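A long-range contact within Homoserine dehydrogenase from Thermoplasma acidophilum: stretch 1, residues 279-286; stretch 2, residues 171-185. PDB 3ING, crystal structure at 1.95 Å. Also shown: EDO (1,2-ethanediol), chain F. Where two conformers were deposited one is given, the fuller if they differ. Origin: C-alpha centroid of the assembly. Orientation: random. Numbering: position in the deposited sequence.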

# COMPACT_ATOMS: atom_id res chain seq x y z
N SER A 279 4.81 -15.36 -9.39
CA SER A 279 5.59 -15.35 -8.15
C SER A 279 4.69 -15.67 -6.95
O SER A 279 5.18 -15.93 -5.86
CB SER A 279 6.27 -14.00 -7.88
OG SER A 279 5.34 -13.01 -7.43
N ILE A 280 3.38 -15.62 -7.16
CA ILE A 280 2.45 -15.82 -6.06
C ILE A 280 2.34 -17.29 -5.68
O ILE A 280 2.03 -18.16 -6.52
CB ILE A 280 1.09 -15.22 -6.38
CG1 ILE A 280 1.23 -13.73 -6.69
CG2 ILE A 280 0.09 -15.45 -5.20
CD1 ILE A 280 -0.05 -13.14 -7.37
N GLY A 281 2.56 -17.56 -4.41
CA GLY A 281 2.60 -18.92 -3.89
C GLY A 281 1.22 -19.53 -3.79
O GLY A 281 0.19 -18.85 -3.90
N MSE A 282 1.22 -20.84 -3.57
CA MSE A 282 -0.00 -21.65 -3.51
C MSE A 282 -1.05 -21.10 -2.59
O MSE A 282 -2.23 -21.21 -2.87
CB MSE A 282 0.35 -23.07 -3.02
CG MSE A 282 -0.85 -24.01 -2.88
SE MSE A 282 -1.68 -24.33 -4.62
CE MSE A 282 -0.39 -25.68 -5.33
N ASP A 283 -0.62 -20.54 -1.46
CA ASP A 283 -1.58 -20.03 -0.45
C ASP A 283 -1.79 -18.52 -0.48
O ASP A 283 -2.48 -17.97 0.38
CB ASP A 283 -1.11 -20.40 0.95
CG ASP A 283 -1.10 -21.88 1.18
OD1 ASP A 283 -2.10 -22.52 0.82
OD2 ASP A 283 -0.08 -22.39 1.67
N GLY A 284 -1.24 -17.86 -1.49
CA GLY A 284 -1.30 -16.42 -1.53
C GLY A 284 -2.16 -15.86 -2.63
O GLY A 284 -2.64 -16.61 -3.50
N LEU A 285 -2.31 -14.54 -2.62
CA LEU A 285 -2.99 -13.77 -3.67
C LEU A 285 -2.13 -12.56 -4.02
O LEU A 285 -1.16 -12.24 -3.32
CB LEU A 285 -4.37 -13.32 -3.18
CG LEU A 285 -5.41 -14.40 -2.80
CD1 LEU A 285 -6.74 -13.75 -2.26
CD2 LEU A 285 -5.70 -15.20 -4.00
N GLY A 286 -2.46 -11.88 -5.10
CA GLY A 286 -1.68 -10.70 -5.48
C GLY A 286 -2.12 -10.13 -6.80
O GLY A 286 -2.94 -10.72 -7.49
C1 EDO F . -3.33 -18.98 -5.78
O1 EDO F . -1.93 -19.09 -5.50
C2 EDO F . -4.15 -19.99 -4.96
O2 EDO F . -4.63 -19.37 -3.76
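Stretch 2 171-185: VSSTINYVIRNMANG

Val171 and Ser172 of stretch 2 are loop, the helix that follows runs to about Ala183, and the stretch ends in a turn at Gly185, whose positive phi (84°) suits glycine. Stretch 1 is irregular: a type I beta turn from Gly281 to Gly284, closed by Gly284 N to Gly281 O at 3.0 Å, then an extended segment. The two run in opposite senses, for Leu285 lies beside Val171 (CA to CA 5.6 Å) and Met282 beside Tyr177 (CA to CA 6.7 Å).

A hydrogen bond runs from Arg180 NH1 to Ile280 O, 3.1 Å long. Arginine suits this place because its long side chain carries a planar, multiply donating group from the helix to the carbonyl just ahead of the turn. Ile280 O approaches the guanidinium near its plane, where the N-H bonds point, while Met282 CA lies over one face.

Packing centres on selenomethionine Met282. Its flexible chain lies along the helix: CG is 3.9 Å from Tyr177 CE1, SE is 3.9 Å from Arg180 CB and 3.3 Å from Asn181 ND2, and SE sits obliquely 4.9 Å from the Tyr177 ring centroid. Asn181 ND2 is also tied to its own helix, donating to Tyr177 O at 2.7 Å. At the other end, the CA-to-CB bond of Leu285 points toward stretch 2, and CD1 lies 3.7 Å from Val171 O and, in the conformer given, 3.2 Å from Ser173 OG; a branched apolar end suits this buried place.

Waters and a bound ethanediol add bridges. Water 1 joins Tyr177 OH to Asp283 OD1, each at 2.7 Å, so the phenol and carboxylate meet through solvent. Water 2 accepts from Arg180 NH2 at 2.9 Å and donates weakly to Ile280 O at 3.4 Å. The ethanediol, probably from the crystallisation liquor, lies between turn and helix; Arg180 NH1 donates a weak hydrogen bond to its O1 at 2.7 Å.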

# COMPACT_ATOMS: atom_id res chain seq x y z
N VAL A 171 -6.99 -12.91 -7.50
CA VAL A 171 -7.70 -12.33 -6.37
C VAL A 171 -8.79 -13.22 -5.80
O VAL A 171 -9.34 -12.90 -4.78
CB VAL A 171 -8.32 -10.94 -6.77
CG1 VAL A 171 -7.22 -9.92 -7.17
CG2 VAL A 171 -9.37 -11.06 -7.88
N SER A 172 -9.12 -14.33 -6.45
CA SER A 172 -10.17 -15.27 -5.98
C SER A 172 -9.39 -16.53 -5.61
O SER A 172 -8.84 -17.20 -6.47
CB SER A 172 -11.24 -15.52 -7.07
OG SER A 172 -12.32 -16.36 -6.64
N SER A 173 -9.34 -16.83 -4.32
CA SER A 173 -8.51 -17.91 -3.79
C SER A 173 -8.92 -19.30 -4.23
O SER A 173 -8.20 -19.96 -5.02
CB SER A 173 -8.51 -17.87 -2.27
OG SER A 173 -7.88 -16.71 -1.77
N THR A 174 -10.09 -19.73 -3.74
CA THR A 174 -10.50 -21.14 -3.90
C THR A 174 -10.43 -21.66 -5.34
O THR A 174 -9.88 -22.74 -5.59
CB THR A 174 -11.87 -21.41 -3.23
OG1 THR A 174 -11.75 -21.16 -1.85
CG2 THR A 174 -12.35 -22.90 -3.45
N ILE A 175 -10.92 -20.88 -6.30
CA ILE A 175 -10.87 -21.33 -7.72
C ILE A 175 -9.43 -21.52 -8.15
O ILE A 175 -9.10 -22.47 -8.85
CB ILE A 175 -11.67 -20.38 -8.67
CG1 ILE A 175 -11.82 -21.00 -10.07
CG2 ILE A 175 -11.06 -18.97 -8.68
CD1 ILE A 175 -12.95 -20.42 -10.93
N ASN A 176 -8.54 -20.66 -7.69
CA ASN A 176 -7.16 -20.77 -8.09
C ASN A 176 -6.45 -21.96 -7.43
O ASN A 176 -5.68 -22.68 -8.05
CB ASN A 176 -6.44 -19.44 -7.84
CG ASN A 176 -6.48 -18.56 -9.06
OD1 ASN A 176 -5.81 -18.85 -10.06
ND2 ASN A 176 -7.30 -17.48 -9.01
N TYR A 177 -6.76 -22.17 -6.16
CA TYR A 177 -6.24 -23.27 -5.37
C TYR A 177 -6.69 -24.55 -6.02
O TYR A 177 -5.90 -25.53 -6.17
CB TYR A 177 -6.80 -23.13 -3.95
CG TYR A 177 -6.22 -24.02 -2.90
CD1 TYR A 177 -4.93 -23.83 -2.45
CD2 TYR A 177 -6.98 -25.02 -2.29
CE1 TYR A 177 -4.38 -24.64 -1.46
CE2 TYR A 177 -6.44 -25.82 -1.31
CZ TYR A 177 -5.14 -25.61 -0.89
OH TYR A 177 -4.57 -26.35 0.12
N VAL A 178 -7.96 -24.58 -6.41
CA VAL A 178 -8.54 -25.78 -7.07
C VAL A 178 -7.84 -26.08 -8.37
O VAL A 178 -7.42 -27.19 -8.61
CB VAL A 178 -10.07 -25.63 -7.33
CG1 VAL A 178 -10.55 -26.64 -8.37
CG2 VAL A 178 -10.85 -25.79 -6.01
N ILE A 179 -7.72 -25.09 -9.24
CA ILE A 179 -7.05 -25.27 -10.53
C ILE A 179 -5.61 -25.75 -10.32
O ILE A 179 -5.16 -26.70 -10.93
CB ILE A 179 -7.07 -23.91 -11.33
CG1 ILE A 179 -8.49 -23.59 -11.81
CG2 ILE A 179 -6.12 -23.94 -12.52
CD1 ILE A 179 -8.63 -22.17 -12.36
N ARG A 180 -4.88 -25.08 -9.43
CA ARG A 180 -3.47 -25.46 -9.23
C ARG A 180 -3.28 -26.87 -8.68
O ARG A 180 -2.36 -27.60 -9.08
CB ARG A 180 -2.79 -24.44 -8.34
CG ARG A 180 -2.71 -23.09 -9.01
CD ARG A 180 -2.01 -22.07 -8.17
NE ARG A 180 -0.61 -22.38 -7.97
CZ ARG A 180 0.29 -21.57 -7.42
NH1 ARG A 180 -0.05 -20.37 -7.00
NH2 ARG A 180 1.53 -21.96 -7.31
N ASN A 181 -4.13 -27.24 -7.74
CA ASN A 181 -4.06 -28.54 -7.12
C ASN A 181 -4.57 -29.64 -8.04
O ASN A 181 -4.05 -30.74 -8.06
CB ASN A 181 -4.81 -28.52 -5.79
CG ASN A 181 -3.98 -27.94 -4.69
OD1 ASN A 181 -3.24 -28.66 -4.05
ND2 ASN A 181 -4.00 -26.62 -4.55
N MSE A 182 -5.64 -29.37 -8.78
CA MSE A 182 -6.08 -30.34 -9.76
C MSE A 182 -5.03 -30.53 -10.88
O MSE A 182 -4.89 -31.63 -11.42
CB MSE A 182 -7.46 -29.95 -10.31
CG MSE A 182 -8.52 -30.19 -9.23
SE MSE A 182 -10.28 -30.14 -9.94
CE MSE A 182 -10.19 -31.79 -10.81
N ALA A 183 -4.28 -29.47 -11.21
CA ALA A 183 -3.19 -29.61 -12.17
C ALA A 183 -2.19 -30.65 -11.63
O ALA A 183 -1.59 -31.35 -12.41
CB ALA A 183 -2.49 -28.28 -12.46
N ASN A 184 -2.05 -30.74 -10.31
CA ASN A 184 -1.17 -31.75 -9.69
C ASN A 184 -1.84 -33.10 -9.52
O ASN A 184 -1.31 -33.99 -8.86
CB ASN A 184 -0.68 -31.26 -8.32
CG ASN A 184 0.25 -30.06 -8.41
OD1 ASN A 184 0.83 -29.80 -9.46
ND2 ASN A 184 0.39 -29.31 -7.32
N GLY A 185 -3.02 -33.26 -10.11
CA GLY A 185 -3.73 -34.52 -10.07
C GLY A 185 -4.59 -34.83 -8.84
O GLY A 185 -4.97 -35.97 -8.64
O HOH W 1 -2.36 -25.17 1.18
O HOH W 2 4.13 -20.78 -6.59